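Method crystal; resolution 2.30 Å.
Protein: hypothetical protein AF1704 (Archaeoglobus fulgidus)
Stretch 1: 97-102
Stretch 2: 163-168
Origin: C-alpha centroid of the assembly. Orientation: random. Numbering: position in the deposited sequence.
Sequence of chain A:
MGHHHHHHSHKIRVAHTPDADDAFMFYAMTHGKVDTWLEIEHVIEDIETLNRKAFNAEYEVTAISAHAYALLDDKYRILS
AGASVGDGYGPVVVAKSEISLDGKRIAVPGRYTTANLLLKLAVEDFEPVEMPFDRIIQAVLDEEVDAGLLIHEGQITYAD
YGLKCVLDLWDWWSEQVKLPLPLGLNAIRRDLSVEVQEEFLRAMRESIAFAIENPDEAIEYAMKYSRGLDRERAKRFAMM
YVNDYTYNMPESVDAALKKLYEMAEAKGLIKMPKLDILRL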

# COMPACT_ATOMS: atom_id res chain seq x y z
N SER A 97 11.01 -21.80 8.70
CA SER A 97 10.38 -23.10 8.50
C SER A 97 8.89 -22.98 8.80
O SER A 97 8.42 -21.93 9.22
CB SER A 97 11.01 -24.15 9.42
OG SER A 97 10.63 -23.95 10.77
N GLU A 98 8.14 -24.06 8.59
CA GLU A 98 6.70 -24.05 8.84
C GLU A 98 6.39 -24.00 10.33
O GLU A 98 6.88 -24.82 11.10
CB GLU A 98 6.04 -25.28 8.22
CG GLU A 98 5.40 -25.03 6.85
CD GLU A 98 6.42 -24.76 5.76
OE1 GLU A 98 6.01 -24.34 4.65
OE2 GLU A 98 7.63 -24.97 6.01
N ILE A 99 5.57 -23.03 10.73
CA ILE A 99 5.16 -22.89 12.12
C ILE A 99 3.68 -22.53 12.13
O ILE A 99 3.10 -22.32 11.08
CB ILE A 99 5.95 -21.78 12.86
CG1 ILE A 99 6.11 -20.55 11.96
CG2 ILE A 99 7.31 -22.31 13.28
CD1 ILE A 99 6.94 -19.45 12.59
N SER A 100 3.07 -22.46 13.31
CA SER A 100 1.65 -22.13 13.39
C SER A 100 1.37 -20.64 13.55
O SER A 100 0.31 -20.16 13.15
CB SER A 100 0.98 -22.90 14.53
OG SER A 100 1.40 -22.43 15.79
N LEU A 101 2.32 -19.92 14.14
CA LEU A 101 2.21 -18.47 14.37
C LEU A 101 1.49 -18.09 15.66
O LEU A 101 1.66 -16.98 16.16
CB LEU A 101 1.51 -17.77 13.19
CG LEU A 101 2.30 -17.58 11.88
CD1 LEU A 101 1.43 -16.86 10.85
CD2 LEU A 101 3.57 -16.80 12.15
N ASP A 102 0.70 -19.00 16.21
CA ASP A 102 -0.01 -18.71 17.46
C ASP A 102 0.96 -18.59 18.63
O ASP A 102 1.75 -19.50 18.90
CB ASP A 102 -1.07 -19.79 17.72
CG ASP A 102 -2.18 -19.78 16.68
OD1 ASP A 102 -1.95 -20.23 15.54
OD2 ASP A 102 -3.29 -19.29 17.00
N LEU A 163 13.51 -18.56 2.65
CA LEU A 163 12.37 -18.47 3.55
C LEU A 163 11.12 -18.97 2.83
O LEU A 163 11.10 -19.07 1.60
CB LEU A 163 12.15 -17.02 4.00
CG LEU A 163 13.23 -16.28 4.82
CD1 LEU A 163 12.85 -14.81 4.92
CD2 LEU A 163 13.38 -16.90 6.20
N LYS A 164 10.09 -19.30 3.60
CA LYS A 164 8.84 -19.77 3.03
C LYS A 164 7.63 -19.18 3.73
O LYS A 164 7.67 -18.87 4.92
CB LYS A 164 8.76 -21.31 3.04
CG LYS A 164 9.43 -21.99 4.21
CD LYS A 164 10.90 -22.26 3.93
CE LYS A 164 11.08 -23.23 2.75
NZ LYS A 164 10.47 -24.58 3.00
N CYS A 165 6.57 -19.03 2.96
CA CYS A 165 5.32 -18.48 3.45
C CYS A 165 4.63 -19.45 4.41
O CYS A 165 4.43 -20.63 4.09
CB CYS A 165 4.40 -18.16 2.27
SG CYS A 165 2.76 -17.56 2.75
N VAL A 166 4.30 -18.94 5.59
CA VAL A 166 3.61 -19.72 6.61
C VAL A 166 2.17 -19.25 6.73
O VAL A 166 1.32 -19.95 7.29
CB VAL A 166 4.30 -19.58 7.98
CG1 VAL A 166 5.70 -20.16 7.93
CG2 VAL A 166 4.36 -18.11 8.39
N LEU A 167 1.89 -18.06 6.20
CA LEU A 167 0.53 -17.51 6.20
C LEU A 167 0.40 -16.64 4.96
O LEU A 167 1.10 -15.63 4.81
CB LEU A 167 0.26 -16.65 7.46
CG LEU A 167 -1.18 -16.21 7.78
CD1 LEU A 167 -1.18 -15.22 8.95
CD2 LEU A 167 -1.84 -15.57 6.58
N ASP A 168 -0.49 -17.04 4.06
CA ASP A 168 -0.71 -16.26 2.84
C ASP A 168 -1.98 -15.46 3.11
O ASP A 168 -3.08 -15.98 3.04
CB ASP A 168 -0.91 -17.20 1.63
CG ASP A 168 -0.95 -16.45 0.32
OD1 ASP A 168 -1.79 -15.53 0.18
OD2 ASP A 168 -0.13 -16.78 -0.58

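Contact between residues 97-102, which form no regular helix or strand, and residues 163-168, where the chain turns a corner at Val166. The touching parts run in nearly the same direction, 17° apart, yet no hydrogen bond joins them; packing and one loose pairing of charges make up the contact.

Apolar packing centers on Val166, whose CA-CB bond points toward the loop and which gives up the largest area, 85 Å². Its two methyls meet different partners. Val166 CG1 lies 4.1 Å from Ile99 CG1, while Val166 CG2 lies 4.0 Å from Leu101 CD1. Leu101, buried and pointing toward the second stretch with an m, t rotamer, also brings CD1 to 3.6 Å from Leu167 CB, so a single methyl touches two consecutive residues.

Val166 CG1 also rests on the loop main chain, 3.5 Å from Ser97 O, 4.1 Å from Glu98 CA and 4.0 Å from Ile99 N. These are van der Waals contacts; a methyl offers no hydrogen bond to Ser97 O or Ile99 N.

The charged pair is looser: the CA-CB bond of Glu98 points sideways, but the end of its side chain comes nearer the second stretch. Glu98 OE2 lies 4.2 Å from Lys164 NZ, too far for a salt bridge but close enough for electrostatic attraction, and 3.9 Å from Lys164 CG.

Ser100 and Asp102 stay clear of the contact.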